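Local atomic coordinates of mRNA export factor MEX67 (Candida albicans, PDB entry 1Q40), a protein that probably takes part in exporting mRNA from the nucleus, through an NTF2-like domain of the nuclear RNA export factor family. Residues V49-I57 with L205-F213. Sequence-based numbering, arbitrary orientation.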
loop_
_atom_site.group_PDB
_atom_site.type_symbol
_atom_site.label_atom_id
_atom_site.label_comp_id
_atom_site.label_asym_id
_atom_site.label_seq_id
_atom_site.Cartn_x
_atom_site.Cartn_y
_atom_site.Cartn_z
ATOM N N VAL B 49 -2.953 -7.261 -7.706
ATOM C CA VAL B 49 -3.144 -6.313 -8.796
ATOM C C VAL B 49 -4.238 -5.305 -8.408
ATOM O O VAL B 49 -5.309 -5.686 -7.918
ATOM C CB VAL B 49 -3.544 -7.016 -10.114
ATOM C CG1 VAL B 49 -3.917 -6.002 -11.195
ATOM C CG2 VAL B 49 -2.424 -7.924 -10.585
ATOM N N ASP B 50 -3.938 -4.024 -8.617
ATOM C CA ASP B 50 -4.919 -2.931 -8.496
ATOM C C ASP B 50 -5.097 -2.248 -9.857
ATOM O O ASP B 50 -4.429 -1.273 -10.167
ATOM C CB ASP B 50 -4.440 -1.912 -7.456
ATOM C CG ASP B 50 -5.444 -0.788 -7.218
ATOM O OD1 ASP B 50 -6.528 -0.766 -7.860
ATOM O OD2 ASP B 50 -5.222 0.129 -6.390
ATOM N N SER B 51 -6.012 -2.775 -10.660
ATOM C CA SER B 51 -6.248 -2.288 -12.009
ATOM C C SER B 51 -6.945 -0.929 -12.036
ATOM O O SER B 51 -6.968 -0.267 -13.068
ATOM C CB SER B 51 -7.042 -3.322 -12.817
ATOM O OG SER B 51 -8.357 -3.498 -12.313
ATOM N N SER B 52 -7.522 -0.522 -10.909
ATOM C CA SER B 52 -8.228 0.744 -10.821
ATOM C C SER B 52 -7.359 1.912 -10.354
ATOM O O SER B 52 -7.862 3.027 -10.190
ATOM C CB SER B 52 -9.409 0.605 -9.866
ATOM O OG SER B 52 -10.282 1.715 -10.043
ATOM N N HIS B 53 -6.078 1.667 -10.106
ATOM C CA HIS B 53 -5.254 2.667 -9.429
ATOM C C HIS B 53 -5.069 3.886 -10.314
ATOM O O HIS B 53 -4.798 3.738 -11.494
ATOM C CB HIS B 53 -3.877 2.129 -9.076
ATOM C CG HIS B 53 -3.240 2.838 -7.926
ATOM N ND1 HIS B 53 -3.357 2.391 -6.631
ATOM C CD2 HIS B 53 -2.481 3.960 -7.872
ATOM C CE1 HIS B 53 -2.687 3.199 -5.829
ATOM N NE2 HIS B 53 -2.143 4.159 -6.557
ATOM N N PRO B 54 -5.209 5.083 -9.746
ATOM C CA PRO B 54 -4.972 6.321 -10.506
ATOM C C PRO B 54 -3.595 6.380 -11.160
ATOM O O PRO B 54 -2.617 5.828 -10.662
ATOM C CB PRO B 54 -5.130 7.415 -9.447
ATOM C CG PRO B 54 -6.127 6.816 -8.487
ATOM C CD PRO B 54 -5.686 5.367 -8.378
ATOM N N HIS B 55 -3.545 7.034 -12.308
ATOM C CA HIS B 55 -2.299 7.235 -13.035
ATOM C C HIS B 55 -2.508 8.320 -14.096
ATOM O O HIS B 55 -3.647 8.676 -14.420
ATOM C CB HIS B 55 -1.836 5.928 -13.695
ATOM C CG HIS B 55 -2.825 5.354 -14.663
ATOM N ND1 HIS B 55 -3.969 4.691 -14.261
ATOM C CD2 HIS B 55 -2.848 5.359 -16.019
ATOM C CE1 HIS B 55 -4.647 4.305 -15.330
ATOM N NE2 HIS B 55 -3.991 4.700 -16.407
ATOM N N LEU B 56 -1.409 8.831 -14.644
ATOM C CA LEU B 56 -1.497 9.812 -15.721
ATOM C C LEU B 56 -1.871 9.085 -17.009
ATOM O O LEU B 56 -1.175 8.155 -17.430
ATOM C CB LEU B 56 -0.168 10.557 -15.898
ATOM C CG LEU B 56 -0.119 11.576 -17.050
ATOM C CD1 LEU B 56 -0.929 12.819 -16.715
ATOM C CD2 LEU B 56 1.311 11.951 -17.367
ATOM N N ILE B 57 -2.976 9.494 -17.623
ATOM C CA ILE B 57 -3.354 8.965 -18.927
ATOM C C ILE B 57 -2.765 9.882 -20.012
ATOM O O ILE B 57 -3.042 11.086 -20.032
ATOM C CB ILE B 57 -4.894 8.832 -19.032
ATOM C CG1 ILE B 57 -5.406 7.847 -17.974
ATOM C CG2 ILE B 57 -5.303 8.347 -20.425
ATOM C CD1 ILE B 57 -6.870 8.022 -17.610
ATOM N N LEU B 205 2.530 -5.095 -4.899
ATOM C CA LEU B 205 1.336 -4.542 -5.508
ATOM C C LEU B 205 1.679 -4.038 -6.910
ATOM O O LEU B 205 2.613 -3.255 -7.077
ATOM C CB LEU B 205 0.769 -3.403 -4.660
ATOM C CG LEU B 205 -0.622 -2.891 -5.105
ATOM C CD1 LEU B 205 -1.436 -2.472 -3.918
ATOM C CD2 LEU B 205 -0.531 -1.706 -6.072
ATOM N N ILE B 206 0.902 -4.487 -7.895
ATOM C CA ILE B 206 1.089 -4.162 -9.313
ATOM C C ILE B 206 -0.081 -3.298 -9.779
ATOM O O ILE B 206 -1.239 -3.625 -9.515
ATOM C CB ILE B 206 1.142 -5.470 -10.135
ATOM C CG1 ILE B 206 2.302 -6.367 -9.661
ATOM C CG2 ILE B 206 1.256 -5.180 -11.634
ATOM C CD1 ILE B 206 3.701 -5.780 -9.909
ATOM N N ARG B 207 0.232 -2.197 -10.460
ATOM C CA ARG B 207 -0.745 -1.203 -10.891
ATOM C C ARG B 207 -0.305 -0.515 -12.208
ATOM O O ARG B 207 0.842 -0.693 -12.671
ATOM C CB ARG B 207 -1.006 -0.182 -9.767
ATOM C CG ARG B 207 0.245 0.463 -9.181
ATOM C CD ARG B 207 -0.016 1.381 -8.001
ATOM N NE ARG B 207 1.219 1.889 -7.413
ATOM C CZ ARG B 207 1.830 3.011 -7.788
ATOM N NH1 ARG B 207 2.950 3.379 -7.180
ATOM N NH2 ARG B 207 1.341 3.762 -8.772
ATOM N N PRO B 208 -1.219 0.213 -12.853
ATOM C CA PRO B 208 -0.883 0.867 -14.121
ATOM C C PRO B 208 0.308 1.819 -13.965
ATOM O O PRO B 208 0.467 2.485 -12.936
ATOM C CB PRO B 208 -2.163 1.620 -14.483
ATOM C CG PRO B 208 -3.256 0.856 -13.780
ATOM C CD PRO B 208 -2.628 0.445 -12.479
ATOM N N TYR B 209 1.164 1.828 -14.972
ATOM C CA TYR B 209 2.303 2.728 -15.011
ATOM C C TYR B 209 1.838 4.170 -14.985
ATOM O O TYR B 209 0.881 4.540 -15.686
ATOM C CB TYR B 209 3.103 2.493 -16.284
ATOM C CG TYR B 209 4.220 3.485 -16.489
ATOM C CD1 TYR B 209 5.231 3.628 -15.544
ATOM C CD2 TYR B 209 4.255 4.292 -17.627
ATOM C CE1 TYR B 209 6.263 4.542 -15.733
ATOM C CE2 TYR B 209 5.286 5.210 -17.828
ATOM C CZ TYR B 209 6.284 5.329 -16.875
ATOM O OH TYR B 209 7.309 6.225 -17.066
ATOM N N THR B 210 2.498 4.969 -14.151
ATOM C CA THR B 210 2.288 6.394 -14.136
ATOM C C THR B 210 3.637 7.082 -14.295
ATOM O O THR B 210 4.543 6.897 -13.481
ATOM C CB THR B 210 1.529 6.861 -12.869
ATOM O OG1 THR B 210 1.196 8.243 -13.015
ATOM C CG2 THR B 210 2.385 6.785 -11.591
ATOM N N SER B 211 3.760 7.845 -15.380
ATOM C CA SER B 211 4.979 8.603 -15.668
ATOM C C SER B 211 5.040 9.883 -14.840
ATOM O O SER B 211 6.082 10.531 -14.771
ATOM C CB SER B 211 5.077 8.920 -17.162
ATOM O OG SER B 211 3.971 9.688 -17.606
ATOM N N ASP B 212 3.920 10.228 -14.210
ATOM C CA ASP B 212 3.857 11.310 -13.240
ATOM C C ASP B 212 3.550 10.788 -11.825
ATOM O O ASP B 212 2.616 10.013 -11.609
ATOM C CB ASP B 212 2.800 12.326 -13.663
ATOM C CG ASP B 212 2.894 13.620 -12.877
ATOM O OD1 ASP B 212 1.873 13.999 -12.261
ATOM O OD2 ASP B 212 3.952 14.302 -12.795
ATOM N N PHE B 213 4.358 11.230 -10.869
ATOM C CA PHE B 213 4.247 10.801 -9.476
ATOM C C PHE B 213 4.793 11.923 -8.578
ATOM O O PHE B 213 5.583 12.750 -9.041
ATOM C CB PHE B 213 5.025 9.491 -9.270
ATOM C CG PHE B 213 6.337 9.455 -9.999
ATOM C CD1 PHE B 213 7.504 9.872 -9.372
ATOM C CD2 PHE B 213 6.400 9.040 -11.330
ATOM C CE1 PHE B 213 8.725 9.861 -10.055
ATOM C CE2 PHE B 213 7.618 9.035 -12.026
ATOM C CZ PHE B 213 8.782 9.441 -11.385
HETATM O O HOH W 1 -0.805 3.436 -10.670
HETATM O O HOH W 2 1.356 7.403 -17.415
#
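Pro-208 and Arg-207 fill the tightly packed half of this contact, each lying against a histidine of 49-57. The CD methylene of Arg-207 sits over the centre of the His-53 ring, 3.5 Å from its centroid, a CH-pi contact. The arginine reaches it with CG between its backbone N and carbonyl carbon (chi1 52°) and an extended chain beyond, its guanidinium turned 36° from the imidazole. That ring is fixed from its edge: ND1 of His-53 donates to OD2 of Asp-50 at 2.9 Å, meeting the carboxylate from above its plane, across a type I turn. Pro-208 repeats the CH-pi theme, its CB over the face of the His-55 ring, displaced toward the rim; ND1 of His-55 donates in plane to the carbonyl O of His-53. A water bridges the two segments, accepting from NH2 of Arg-207 and donating to the carbonyl oxygens of Pro-54 and Pro-208.

The N of Leu-56 donates to OG1 of buried Thr-210 (3.1 Å), a hydroxyl that itself donates to O of Asp-212. The solvent side lies just beyond, where CD2 of the exposed Leu-56 rests against OG of Ser-211 (3.5 Å) and CB of Asp-212, both residues partly exposed.

At the other end, N of Asp-50 bonds to O of Ile-206 (2.9 Å), part of the parallel pairing of strand 44-49 with strand 198-208 in the NTF2-like sheet. Strand 181-190 flanks 198-208 and supplies Asp-184 as salt-bridge partner to NE of Arg-207, whereas His-53 and Asp-50 also bond polar side chains of another protein's chain, placing this corner at the interface.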